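Local coordinates for cysteine desulfurase (Fervidobacterium islandicum, PDB 6A6E), which probably removes sulfur from L-cysteine with the help of pyridoxal-5'-phosphate, giving L-alanine and a persulfide for the Suf system, at residues V368-G373 with V397-Y402. Sequence-based numbering, arbitrary orientation.
Sequences VATRSG and VRASVY
The side chains of Arg-371 and Arg-398 run side by side and point the same way; their guanidinium planes are 44° apart, too tilted for a stack. NH2 of Arg-398 touches the chain of Arg-371 obliquely, 3.6 Å from CD. NH2 of Arg-398 is 4.2 Å from NE of Arg-371, close for like charges. Asp-38 probably offsets some of this repulsion: it forms a salt bridge with NH2 of Arg-371 and a long, weak ion pair with NH2 of Arg-398. Both arginines leave the same face of the sheet, and CG anti to the backbone N in each (chi1 -173°) keeps the chains alongside before they bend at chi3 in opposite senses. NH1 of Arg-398 hydrogen-bonds to O of Asn-187 in the cofactor pocket and its NH2 to a citrate, probably from crystallisation, consistent with a place in the substrate pocket, as in related cysteine desulfurases.

The two strands are antiparallel neighbours in the smaller mixed sheet of this fold-type I PLP enzyme, of the class-V aminotransferase family. Arg-371 and Arg-398 form a hydrogen-bonded pair. N of Arg-371 donates to O of Arg-398 at 3.2 Å, nearly straight. The return bond, N of Arg-398 to O of Arg-371, is shorter at 2.8 Å but bent to 130°. CA of Val-397 also approaches O of Arg-371, at 3.4 Å. Ser-372 and Val-397 form the next, non-hydrogen-bonded pair, on the sheet face opposite the arginines. Thr-370 sets CB 3.4 Å from O of Arg-398. OG1 of Thr-370 is 4.1 Å from CG1 of Val-397. Helix 355-366 covers Ser-372 and Val-397, and its Ser-359 hydrogen-bonds to OG1 of Thr-370.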
ATOM      1  N   VAL A 368     -28.370  -8.244  -8.307  1.00 22.79           N
ATOM      2  CA  VAL A 368     -27.262  -8.734  -9.088  1.00 24.07           C
ATOM      3  C   VAL A 368     -26.281  -7.547  -9.275  1.00 23.19           C
ATOM      4  O   VAL A 368     -26.657  -6.520  -9.871  1.00 19.23           O
ATOM      5  CB  VAL A 368     -27.759  -9.221 -10.459  1.00 22.08           C
ATOM      6  CG1 VAL A 368     -26.614  -9.586 -11.399  1.00 23.79           C
ATOM      7  CG2 VAL A 368     -28.653 -10.448 -10.284  1.00 25.37           C
ATOM      8  N   ALA A 369     -25.037  -7.758  -8.812  1.00 22.92           N
ATOM      9  CA  ALA A 369     -23.919  -6.813  -8.957  1.00 21.96           C
ATOM     10  C   ALA A 369     -23.131  -7.108 -10.195  1.00 20.18           C
ATOM     11  O   ALA A 369     -22.578  -8.165 -10.298  1.00 22.62           O
ATOM     12  CB  ALA A 369     -23.015  -6.884  -7.711  1.00 21.00           C
ATOM     13  N   THR A 370     -23.123  -6.180 -11.146  1.00 19.49           N
ATOM     14  CA  THR A 370     -22.325  -6.240 -12.356  1.00 18.82           C
ATOM     15  C   THR A 370     -21.711  -4.883 -12.573  1.00 19.40           C
ATOM     16  O   THR A 370     -21.968  -3.942 -11.810  1.00 17.79           O
ATOM     17  CB  THR A 370     -23.175  -6.527 -13.625  1.00 21.97           C
ATOM     18  OG1 THR A 370     -24.105  -5.464 -13.836  1.00 22.05           O
ATOM     19  CG2 THR A 370     -23.924  -7.849 -13.467  1.00 23.09           C
ATOM     20  N   ARG A 371     -20.869  -4.758 -13.593  1.00 19.58           N
ATOM     21  CA  ARG A 371     -20.224  -3.504 -13.866  1.00 19.69           C
ATOM     22  C   ARG A 371     -20.396  -3.101 -15.317  1.00 20.76           C
ATOM     23  O   ARG A 371     -20.252  -3.910 -16.220  1.00 20.12           O
ATOM     24  CB  ARG A 371     -18.731  -3.641 -13.541  1.00 21.23           C
ATOM     25  CG  ARG A 371     -17.887  -2.371 -13.607  1.00 21.30           C
ATOM     26  CD  ARG A 371     -16.527  -2.600 -12.906  1.00 23.22           C
ATOM     27  NE  ARG A 371     -16.701  -2.628 -11.474  1.00 23.75           N
ATOM     28  CZ  ARG A 371     -16.526  -1.631 -10.647  1.00 25.29           C
ATOM     29  NH1 ARG A 371     -15.985  -0.488 -11.048  1.00 28.30           N
ATOM     30  NH2 ARG A 371     -16.822  -1.833  -9.402  1.00 23.38           N
ATOM     31  N   SER A 372     -20.607  -1.822 -15.529  1.00 20.14           N
ATOM     32  CA  SER A 372     -20.740  -1.276 -16.839  1.00 24.00           C
ATOM     33  C   SER A 372     -19.664  -0.232 -17.004  1.00 24.06           C
ATOM     34  O   SER A 372     -19.275   0.380 -16.010  1.00 26.61           O
ATOM     35  CB  SER A 372     -22.153  -0.620 -16.998  1.00 25.91           C
ATOM     36  OG  SER A 372     -22.376   0.346 -15.967  1.00 25.54           O
ATOM     37  N   GLY A 373     -19.241  -0.021 -18.251  1.00 21.88           N
ATOM     38  CA  GLY A 373     -18.296   1.031 -18.607  1.00 22.14           C
ATOM     39  C   GLY A 373     -17.187   0.501 -19.474  1.00 22.76           C
ATOM     40  O   GLY A 373     -17.359  -0.499 -20.178  1.00 22.06           O
ATOM     41  N   VAL A 397     -21.283  -4.167 -20.472  1.00 20.12           N
ATOM     42  CA  VAL A 397     -21.674  -4.682 -19.215  1.00 22.33           C
ATOM     43  C   VAL A 397     -20.725  -5.885 -18.993  1.00 21.86           C
ATOM     44  O   VAL A 397     -20.314  -6.548 -19.959  1.00 22.47           O
ATOM     45  CB  VAL A 397     -23.145  -5.166 -19.231  1.00 23.03           C
ATOM     46  CG1 VAL A 397     -23.568  -5.704 -17.880  1.00 22.20           C
ATOM     47  CG2 VAL A 397     -24.095  -4.036 -19.613  1.00 23.24           C
ATOM     48  N   ARG A 398     -20.447  -6.199 -17.738  1.00 20.41           N
ATOM     49  CA  ARG A 398     -19.567  -7.347 -17.415  1.00 20.39           C
ATOM     50  C   ARG A 398     -20.031  -8.067 -16.158  1.00 19.36           C
ATOM     51  O   ARG A 398     -20.303  -7.458 -15.131  1.00 18.96           O
ATOM     52  CB  ARG A 398     -18.102  -6.930 -17.354  1.00 19.61           C
ATOM     53  CG  ARG A 398     -17.151  -8.131 -17.202  1.00 21.55           C
ATOM     54  CD  ARG A 398     -15.745  -7.704 -16.724  1.00 22.32           C
ATOM     55  NE  ARG A 398     -15.814  -7.066 -15.412  1.00 19.73           N
ATOM     56  CZ  ARG A 398     -14.850  -6.338 -14.884  1.00 21.88           C
ATOM     57  NH1 ARG A 398     -13.731  -6.170 -15.565  1.00 21.36           N
ATOM     58  NH2 ARG A 398     -15.007  -5.796 -13.662  1.00 20.58           N
ATOM     59  N   ALA A 399     -20.221  -9.385 -16.329  1.00 20.02           N
ATOM     60  CA  ALA A 399     -20.514 -10.327 -15.265  1.00 18.95           C
ATOM     61  C   ALA A 399     -19.312 -11.281 -15.107  1.00 19.01           C
ATOM     62  O   ALA A 399     -18.827 -11.848 -16.062  1.00 19.52           O
ATOM     63  CB  ALA A 399     -21.793 -11.115 -15.522  1.00 19.73           C
ATOM     64  N   SER A 400     -18.868 -11.434 -13.869  1.00 17.70           N
ATOM     65  CA  SER A 400     -17.667 -12.207 -13.571  1.00 18.25           C
ATOM     66  C   SER A 400     -17.907 -13.110 -12.367  1.00 18.00           C
ATOM     67  O   SER A 400     -18.520 -12.678 -11.377  1.00 20.65           O
ATOM     68  CB  SER A 400     -16.503 -11.229 -13.379  1.00 16.88           C
ATOM     69  OG  SER A 400     -16.770 -10.250 -12.363  1.00 19.18           O
ATOM     70  N   VAL A 401     -17.415 -14.357 -12.446  1.00 18.43           N
ATOM     71  CA  VAL A 401     -17.694 -15.378 -11.448  1.00 20.28           C
ATOM     72  C   VAL A 401     -16.444 -15.727 -10.639  1.00 23.65           C
ATOM     73  O   VAL A 401     -15.314 -15.574 -11.122  1.00 19.63           O
ATOM     74  CB  VAL A 401     -18.259 -16.699 -12.065  1.00 20.99           C
ATOM     75  CG1 VAL A 401     -19.621 -16.470 -12.649  1.00 23.78           C
ATOM     76  CG2 VAL A 401     -17.372 -17.237 -13.196  1.00 22.27           C
ATOM     77  N   TYR A 402     -16.686 -16.222  -9.417  1.00 24.38           N
ATOM     78  CA  TYR A 402     -15.601 -16.704  -8.578  1.00 24.19           C
ATOM     79  C   TYR A 402     -16.141 -17.763  -7.598  1.00 22.83           C
ATOM     80  O   TYR A 402     -17.259 -18.281  -7.767  1.00 25.00           O
ATOM     81  CB  TYR A 402     -14.921 -15.509  -7.840  1.00 21.33           C
ATOM     82  CG  TYR A 402     -13.508 -15.821  -7.309  1.00 21.43           C
ATOM     83  CD1 TYR A 402     -12.543 -16.357  -8.133  1.00 21.28           C
ATOM     84  CD2 TYR A 402     -13.143 -15.536  -6.019  1.00 23.66           C
ATOM     85  CE1 TYR A 402     -11.265 -16.628  -7.699  1.00 21.37           C
ATOM     86  CE2 TYR A 402     -11.851 -15.805  -5.563  1.00 24.97           C
ATOM     87  CZ  TYR A 402     -10.920 -16.363  -6.407  1.00 22.66           C
ATOM     88  OH  TYR A 402      -9.650 -16.627  -5.955  1.00 22.59           O
TER